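Local coordinates for putative cytidylyltransferase (Burkholderia pseudomallei, PDB 5X9Q), which probably transfers the adenylyl group of ATP to D-glycero-beta-D-manno-heptose 1-phosphate, giving ADP-heptose and diphosphate, at residues Ala64-Met78 / Glu101-Thr113. Numbering follows the deposited sequence.
Sequences ACLIVGVNSDASVRM and ECVDWVVGFDEKT
V68 and V107 lie midway along a pair of parallel strands, 65-71 and 105-109, the latter outermost within this chain in the Rossmann-like sheet of a cytidylyltransferase-like domain. The pair illustrates how parallel strands share out their polar groups: every second residue of 65-71, from L66 on, spends both N and O on 101-113. V68 N donates to W105 O and V68 O accepts from V107 N, both at 2.9 Å and nearly straight, while I67 and G69 turn their backbone bonds to strand 38-43 on the other flank. V70 repeats the scheme, but F109 N meets V70 O from well above the carbonyl plane. At the entry, L66 O takes two donors, D104 N and W105 N, and a carboxylate replaces a backbone acceptor: L66 N reaches D104 OD2 (2.9 Å) on its anti side. That oxygen also forms a salt bridge with K60, which probably helps to hold the carboxylate in place and balance its charge. One residue past strand 65-71, S72 N donates to F109 O. The F109 ring, brought toward 65-71 by a chi1 of 62°, has G69 C at its edge and lays one face against N71 CA, which is 4.2 Å from the ring centroid. S72 then N-caps helix 73-76, its OG accepting from S75 N at 3.0 Å.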
ATOM      1  N   ALA A  64     -17.795  -1.424   8.533  1.00 23.26           N
ATOM      2  CA  ALA A  64     -17.112  -2.528   9.203  1.00 24.38           C
ATOM      3  C   ALA A  64     -16.369  -3.430   8.208  1.00 28.61           C
ATOM      4  O   ALA A  64     -15.680  -4.376   8.579  1.00 29.45           O
ATOM      5  CB  ALA A  64     -18.101  -3.339  10.001  1.00 22.90           C
ATOM      6  N   CYS A  65     -16.530  -3.153   6.931  1.00 27.07           N
ATOM      7  CA  CYS A  65     -16.078  -4.086   5.927  1.00 26.90           C
ATOM      8  C   CYS A  65     -15.907  -3.350   4.600  1.00 29.28           C
ATOM      9  O   CYS A  65     -16.809  -2.616   4.181  1.00 28.13           O
ATOM     10  CB  CYS A  65     -17.101  -5.216   5.818  1.00 27.31           C
ATOM     11  SG  CYS A  65     -16.753  -6.341   4.536  1.00 42.24           S
ATOM     12  N   LEU A  66     -14.768  -3.523   3.937  1.00 22.92           N
ATOM     13  CA  LEU A  66     -14.534  -2.780   2.716  1.00 22.02           C
ATOM     14  C   LEU A  66     -14.226  -3.683   1.551  1.00 26.28           C
ATOM     15  O   LEU A  66     -13.220  -4.398   1.557  1.00 22.15           O
ATOM     16  CB  LEU A  66     -13.395  -1.790   2.893  1.00 22.08           C
ATOM     17  CG  LEU A  66     -13.005  -1.041   1.616  1.00 21.03           C
ATOM     18  CD1 LEU A  66     -14.173  -0.209   1.060  1.00 24.27           C
ATOM     19  CD2 LEU A  66     -11.735  -0.177   1.807  1.00 21.03           C
ATOM     20  N   ILE A  67     -15.072  -3.587   0.528  1.00 25.05           N
ATOM     21  CA  ILE A  67     -14.907  -4.339  -0.705  1.00 23.65           C
ATOM     22  C   ILE A  67     -14.488  -3.399  -1.831  1.00 21.76           C
ATOM     23  O   ILE A  67     -15.083  -2.333  -2.016  1.00 20.30           O
ATOM     24  CB  ILE A  67     -16.227  -5.070  -1.088  1.00 25.94           C
ATOM     25  CG1 ILE A  67     -16.749  -5.891   0.090  1.00 22.16           C
ATOM     26  CG2 ILE A  67     -16.035  -5.923  -2.328  1.00 20.08           C
ATOM     27  CD1 ILE A  67     -18.027  -6.639  -0.199  1.00 23.03           C
ATOM     28  N   VAL A  68     -13.466  -3.788  -2.586  1.00 24.03           N
ATOM     29  CA  VAL A  68     -13.021  -3.008  -3.738  1.00 21.21           C
ATOM     30  C   VAL A  68     -13.243  -3.790  -5.047  1.00 24.48           C
ATOM     31  O   VAL A  68     -12.820  -4.940  -5.180  1.00 22.79           O
ATOM     32  CB  VAL A  68     -11.549  -2.626  -3.597  1.00 25.48           C
ATOM     33  CG1 VAL A  68     -11.156  -1.645  -4.682  1.00 26.32           C
ATOM     34  CG2 VAL A  68     -11.305  -2.015  -2.212  1.00 26.20           C
ATOM     35  N   GLY A  69     -13.960  -3.186  -5.989  1.00 22.97           N
ATOM     36  CA  GLY A  69     -14.162  -3.774  -7.303  1.00 21.67           C
ATOM     37  C   GLY A  69     -13.128  -3.272  -8.297  1.00 25.29           C
ATOM     38  O   GLY A  69     -12.859  -2.063  -8.395  1.00 24.65           O
ATOM     39  N   VAL A  70     -12.532  -4.191  -9.040  1.00 22.97           N
ATOM     40  CA  VAL A  70     -11.437  -3.790  -9.927  1.00 29.62           C
ATOM     41  C   VAL A  70     -11.704  -4.156 -11.385  1.00 26.29           C
ATOM     42  O   VAL A  70     -11.867  -5.336 -11.727  1.00 27.92           O
ATOM     43  CB  VAL A  70     -10.122  -4.417  -9.479  1.00 27.94           C
ATOM     44  CG1 VAL A  70      -8.997  -4.002 -10.410  1.00 27.64           C
ATOM     45  CG2 VAL A  70      -9.828  -4.003  -8.047  1.00 23.11           C
ATOM     46  N   ASN A  71     -11.761  -3.137 -12.234  1.00 24.51           N
ATOM     47  CA  ASN A  71     -11.983  -3.352 -13.659  1.00 31.01           C
ATOM     48  C   ASN A  71     -11.000  -4.368 -14.249  1.00 31.21           C
ATOM     49  O   ASN A  71      -9.776  -4.215 -14.108  1.00 28.51           O
ATOM     50  CB  ASN A  71     -11.849  -2.023 -14.411  1.00 28.34           C
ATOM     51  CG  ASN A  71     -12.807  -0.966 -13.909  1.00 32.61           C
ATOM     52  OD1 ASN A  71     -12.631  -0.406 -12.815  1.00 28.69           O
ATOM     53  ND2 ASN A  71     -13.805  -0.649 -14.725  1.00 30.05           N
ATOM     54  N   SER A  72     -11.543  -5.352 -14.967  1.00 33.09           N
ATOM     55  CA  SER A  72     -10.723  -6.268 -15.774  1.00 37.39           C
ATOM     56  C   SER A  72     -10.044  -5.473 -16.863  1.00 35.50           C
ATOM     57  O   SER A  72     -10.456  -4.346 -17.174  1.00 34.07           O
ATOM     58  CB  SER A  72     -11.550  -7.375 -16.428  1.00 33.10           C
ATOM     59  OG  SER A  72     -12.243  -6.853 -17.555  1.00 39.77           O
ATOM     60  N   ASP A  73      -9.013  -6.067 -17.450  1.00 38.55           N
ATOM     61  CA  ASP A  73      -8.239  -5.380 -18.479  1.00 44.53           C
ATOM     62  C   ASP A  73      -9.121  -5.008 -19.675  1.00 47.67           C
ATOM     63  O   ASP A  73      -9.056  -3.870 -20.165  1.00 50.09           O
ATOM     64  CB  ASP A  73      -7.064  -6.260 -18.930  1.00 40.77           C
ATOM     65  CG  ASP A  73      -6.073  -6.548 -17.794  1.00 49.10           C
ATOM     66  OD1 ASP A  73      -5.834  -5.639 -16.960  1.00 44.30           O
ATOM     67  OD2 ASP A  73      -5.561  -7.698 -17.712  1.00 50.21           O
ATOM     68  N   ALA A  74      -9.966  -5.938 -20.111  1.00 39.08           N
ATOM     69  CA  ALA A  74     -10.878  -5.674 -21.215  1.00 44.81           C
ATOM     70  C   ALA A  74     -11.809  -4.526 -20.823  1.00 50.09           C
ATOM     71  O   ALA A  74     -11.954  -3.550 -21.559  1.00 56.06           O
ATOM     72  CB  ALA A  74     -11.679  -6.919 -21.557  1.00 44.11           C
ATOM     73  N   SER A  75     -12.434  -4.652 -19.653  1.00 46.92           N
ATOM     74  CA  SER A  75     -13.336  -3.628 -19.141  1.00 46.01           C
ATOM     75  C   SER A  75     -12.697  -2.241 -19.112  1.00 45.36           C
ATOM     76  O   SER A  75     -13.327  -1.254 -19.495  1.00 40.09           O
ATOM     77  CB  SER A  75     -13.831  -4.004 -17.742  1.00 41.66           C
ATOM     78  OG  SER A  75     -14.494  -2.913 -17.126  1.00 35.76           O
ATOM     79  N   VAL A  76     -11.463  -2.142 -18.625  1.00 49.07           N
ATOM     80  CA  VAL A  76     -10.789  -0.844 -18.550  1.00 48.11           C
ATOM     81  C   VAL A  76     -10.682  -0.264 -19.952  1.00 55.52           C
ATOM     82  O   VAL A  76     -10.738   0.949 -20.162  1.00 58.60           O
ATOM     83  CB  VAL A  76      -9.382  -0.969 -17.941  1.00 49.53           C
ATOM     84  CG1 VAL A  76      -8.666   0.372 -17.979  1.00 54.37           C
ATOM     85  CG2 VAL A  76      -9.466  -1.497 -16.516  1.00 44.61           C
ATOM     86  N   ARG A  77     -10.541  -1.133 -20.923  1.00 55.09           N
ATOM     87  CA  ARG A  77     -10.436  -0.705 -22.298  1.00 64.92           C
ATOM     88  C   ARG A  77     -11.727  -0.085 -22.754  1.00 64.39           C
ATOM     89  O   ARG A  77     -11.790   0.520 -23.806  1.00 63.50           O
ATOM     90  CB  ARG A  77     -10.179  -1.914 -23.186  1.00 66.13           C
ATOM     91  CG  ARG A  77      -8.885  -1.876 -23.961  1.00 67.48           C
ATOM     92  CD  ARG A  77      -8.424  -3.285 -24.259  1.00 66.46           C
ATOM     93  NE  ARG A  77      -7.409  -3.720 -23.320  1.00 68.36           N
ATOM     94  CZ  ARG A  77      -7.230  -4.975 -22.942  1.00 66.11           C
ATOM     95  NH1 ARG A  77      -6.283  -5.263 -22.082  1.00 64.87           N
ATOM     96  NH2 ARG A  77      -7.991  -5.943 -23.420  1.00 64.75           N
ATOM     97  N   MET A  78     -12.767  -0.231 -21.954  1.00 63.98           N
ATOM     98  CA  MET A  78     -14.075   0.306 -22.379  1.00 57.44           C
ATOM     99  C   MET A  78     -14.230   1.848 -22.232  1.00 65.11           C
ATOM    100  O   MET A  78     -15.128   2.427 -22.844  1.00 73.15           O
ATOM    101  CB  MET A  78     -15.252  -0.538 -21.877  1.00 60.36           C
ATOM    102  CG  MET A  78     -15.384  -1.889 -22.563  1.00 54.61           C
ATOM    103  SD  MET A  78     -16.726  -2.884 -21.885  1.00 66.33           S
ATOM    104  CE  MET A  78     -16.558  -4.383 -22.853  1.00 59.13           C
ATOM    105  N   GLU A 101      -3.866  -2.718   4.365  1.00 27.77           N
ATOM    106  CA  GLU A 101      -4.458  -3.016   5.658  1.00 33.05           C
ATOM    107  C   GLU A 101      -5.953  -2.753   5.689  1.00 27.49           C
ATOM    108  O   GLU A 101      -6.701  -3.495   6.313  1.00 26.30           O
ATOM    109  CB  GLU A 101      -3.802  -2.195   6.765  1.00 28.92           C
ATOM    110  CG  GLU A 101      -4.341  -2.576   8.141  1.00 36.29           C
ATOM    111  CD  GLU A 101      -3.579  -1.933   9.278  1.00 57.17           C
ATOM    112  OE1 GLU A 101      -2.946  -0.873   9.053  1.00 60.39           O
ATOM    113  OE2 GLU A 101      -3.576  -2.508  10.393  1.00 75.41           O
ATOM    114  N   CYS A 102      -6.394  -1.684   5.043  1.00 22.21           N
ATOM    115  CA  CYS A 102      -7.788  -1.299   5.208  1.00 23.95           C
ATOM    116  C   CYS A 102      -8.766  -2.061   4.328  1.00 24.80           C
ATOM    117  O   CYS A 102      -9.959  -2.004   4.583  1.00 29.67           O
ATOM    118  CB  CYS A 102      -7.946   0.198   4.964  1.00 25.98           C
ATOM    119  SG  CYS A 102      -7.563   0.710   3.298  1.00 37.42           S
ATOM    120  N   VAL A 103      -8.283  -2.787   3.321  1.00 25.51           N
ATOM    121  CA  VAL A 103      -9.150  -3.489   2.369  1.00 23.01           C
ATOM    122  C   VAL A 103      -9.465  -4.881   2.885  1.00 22.46           C
ATOM    123  O   VAL A 103      -8.563  -5.580   3.340  1.00 26.37           O
ATOM    124  CB  VAL A 103      -8.479  -3.630   0.942  1.00 24.15           C
ATOM    125  CG1 VAL A 103      -9.304  -4.550   0.037  1.00 20.56           C
ATOM    126  CG2 VAL A 103      -8.291  -2.294   0.254  1.00 21.96           C
ATOM    127  N   ASP A 104     -10.716  -5.314   2.819  1.00 21.17           N
ATOM    128  CA  ASP A 104     -11.017  -6.689   3.230  1.00 21.47           C
ATOM    129  C   ASP A 104     -11.183  -7.646   2.055  1.00 26.40           C
ATOM    130  O   ASP A 104     -10.734  -8.783   2.114  1.00 25.87           O
ATOM    131  CB  ASP A 104     -12.281  -6.730   4.084  1.00 21.85           C
ATOM    132  CG  ASP A 104     -12.131  -5.919   5.347  1.00 24.42           C
ATOM    133  OD1 ASP A 104     -11.495  -6.424   6.306  1.00 30.50           O
ATOM    134  OD2 ASP A 104     -12.612  -4.763   5.371  1.00 25.42           O
ATOM    135  N   TRP A 105     -11.803  -7.189   0.975  1.00 23.51           N
ATOM    136  CA  TRP A 105     -12.085  -8.080  -0.143  1.00 27.10           C
ATOM    137  C   TRP A 105     -11.855  -7.353  -1.451  1.00 25.11           C
ATOM    138  O   TRP A 105     -12.264  -6.212  -1.602  1.00 24.19           O
ATOM    139  CB  TRP A 105     -13.531  -8.615  -0.087  1.00 22.99           C
ATOM    140  CG  TRP A 105     -13.861  -9.330   1.208  1.00 31.24           C
ATOM    141  CD1 TRP A 105     -14.613  -8.850   2.260  1.00 31.01           C
ATOM    142  CD2 TRP A 105     -13.413 -10.630   1.603  1.00 30.87           C
ATOM    143  NE1 TRP A 105     -14.668  -9.785   3.262  1.00 32.36           N
ATOM    144  CE2 TRP A 105     -13.942 -10.885   2.887  1.00 32.67           C
ATOM    145  CE3 TRP A 105     -12.626 -11.615   0.989  1.00 33.79           C
ATOM    146  CZ2 TRP A 105     -13.697 -12.077   3.571  1.00 39.76           C
ATOM    147  CZ3 TRP A 105     -12.389 -12.799   1.671  1.00 35.88           C
ATOM    148  CH2 TRP A 105     -12.927 -13.021   2.943  1.00 37.20           C
ATOM    149  N   VAL A 106     -11.204  -8.020  -2.397  1.00 27.21           N
ATOM    150  CA  VAL A 106     -10.988  -7.447  -3.724  1.00 26.42           C
ATOM    151  C   VAL A 106     -11.630  -8.364  -4.776  1.00 26.49           C
ATOM    152  O   VAL A 106     -11.324  -9.565  -4.833  1.00 29.12           O
ATOM    153  CB  VAL A 106      -9.479  -7.250  -4.033  1.00 28.00           C
ATOM    154  CG1 VAL A 106      -9.288  -6.506  -5.350  1.00 22.81           C
ATOM    155  CG2 VAL A 106      -8.789  -6.497  -2.872  1.00 24.64           C
ATOM    156  N   VAL A 107     -12.532  -7.788  -5.575  1.00 25.99           N
ATOM    157  CA  VAL A 107     -13.283  -8.513  -6.608  1.00 28.47           C
ATOM    158  C   VAL A 107     -13.089  -7.874  -7.975  1.00 22.49           C
ATOM    159  O   VAL A 107     -13.201  -6.652  -8.106  1.00 23.13           O
ATOM    160  CB  VAL A 107     -14.791  -8.504  -6.334  1.00 25.16           C
ATOM    161  CG1 VAL A 107     -15.530  -9.154  -7.483  1.00 32.93           C
ATOM    162  CG2 VAL A 107     -15.078  -9.229  -5.091  1.00 34.28           C
ATOM    163  N   GLY A 108     -12.800  -8.675  -8.993  1.00 26.18           N
ATOM    164  CA  GLY A 108     -12.749  -8.148 -10.353  1.00 26.09           C
ATOM    165  C   GLY A 108     -14.113  -8.158 -11.029  1.00 25.75           C
ATOM    166  O   GLY A 108     -14.943  -9.006 -10.714  1.00 28.33           O
ATOM    167  N   PHE A 109     -14.341  -7.257 -11.985  1.00 27.54           N
ATOM    168  CA  PHE A 109     -15.544  -7.329 -12.806  1.00 25.46           C
ATOM    169  C   PHE A 109     -15.193  -6.971 -14.237  1.00 29.38           C
ATOM    170  O   PHE A 109     -14.271  -6.201 -14.473  1.00 30.91           O
ATOM    171  CB  PHE A 109     -16.659  -6.413 -12.276  1.00 27.30           C
ATOM    172  CG  PHE A 109     -16.309  -4.957 -12.282  1.00 28.01           C
ATOM    173  CD1 PHE A 109     -15.603  -4.388 -11.216  1.00 24.79           C
ATOM    174  CD2 PHE A 109     -16.689  -4.146 -13.345  1.00 27.26           C
ATOM    175  CE1 PHE A 109     -15.271  -3.028 -11.217  1.00 25.48           C
ATOM    176  CE2 PHE A 109     -16.368  -2.783 -13.360  1.00 30.86           C
ATOM    177  CZ  PHE A 109     -15.650  -2.221 -12.287  1.00 30.52           C
ATOM    178  N   ASP A 110     -15.916  -7.572 -15.186  1.00 36.25           N
ATOM    179  CA  ASP A 110     -15.600  -7.469 -16.617  1.00 37.38           C
ATOM    180  C   ASP A 110     -16.397  -6.396 -17.365  1.00 38.88           C
ATOM    181  O   ASP A 110     -15.946  -5.870 -18.383  1.00 38.10           O
ATOM    182  CB  ASP A 110     -15.862  -8.808 -17.291  1.00 36.70           C
ATOM    183  CG  ASP A 110     -14.857  -9.862 -16.899  1.00 35.42           C
ATOM    184  OD1 ASP A 110     -13.638  -9.622 -17.018  1.00 48.99           O
ATOM    185  OD2 ASP A 110     -15.298 -10.961 -16.515  1.00 35.74           O
ATOM    186  N   GLU A 111     -17.602  -6.109 -16.880  1.00 33.44           N
ATOM    187  CA  GLU A 111     -18.465  -5.143 -17.531  1.00 32.50           C
ATOM    188  C   GLU A 111     -17.829  -3.753 -17.513  1.00 32.10           C
ATOM    189  O   GLU A 111     -16.850  -3.501 -16.801  1.00 36.04           O
ATOM    190  CB  GLU A 111     -19.854  -5.092 -16.875  1.00 36.24           C
ATOM    191  CG  GLU A 111     -20.589  -6.437 -16.707  1.00 37.71           C
ATOM    192  CD  GLU A 111     -20.117  -7.257 -15.492  1.00 46.10           C
ATOM    193  OE1 GLU A 111     -20.396  -6.845 -14.352  1.00 50.48           O
ATOM    194  OE2 GLU A 111     -19.494  -8.325 -15.660  1.00 54.06           O
ATOM    195  N   LYS A 112     -18.412  -2.834 -18.269  1.00 29.87           N
ATOM    196  CA  LYS A 112     -17.868  -1.489 -18.373  1.00 36.05           C
ATOM    197  C   LYS A 112     -18.133  -0.676 -17.102  1.00 36.22           C
ATOM    198  O   LYS A 112     -17.339   0.190 -16.733  1.00 35.22           O
ATOM    199  CB  LYS A 112     -18.488  -0.776 -19.581  1.00 40.20           C
ATOM    200  CG  LYS A 112     -17.951   0.623 -19.851  1.00 52.33           C
ATOM    201  CD  LYS A 112     -18.521   1.200 -21.138  1.00 60.27           C
ATOM    202  CE  LYS A 112     -20.038   1.059 -21.181  1.00 80.93           C
ATOM    203  NZ  LYS A 112     -20.611   1.795 -22.353  1.00107.16           N
ATOM    204  N   THR A 113     -19.244  -0.971 -16.427  1.00 31.26           N
ATOM    205  CA  THR A 113     -19.585  -0.278 -15.200  1.00 31.42           C
ATOM    206  C   THR A 113     -19.756  -1.299 -14.084  1.00 29.66           C
ATOM    207  O   THR A 113     -20.024  -2.476 -14.340  1.00 30.42           O
ATOM    208  CB  THR A 113     -20.884   0.564 -15.362  1.00 35.33           C
ATOM    209  OG1 THR A 113     -22.036  -0.286 -15.358  1.00 33.32           O
ATOM    210  CG2 THR A 113     -20.836   1.408 -16.640  1.00 34.93           C
TER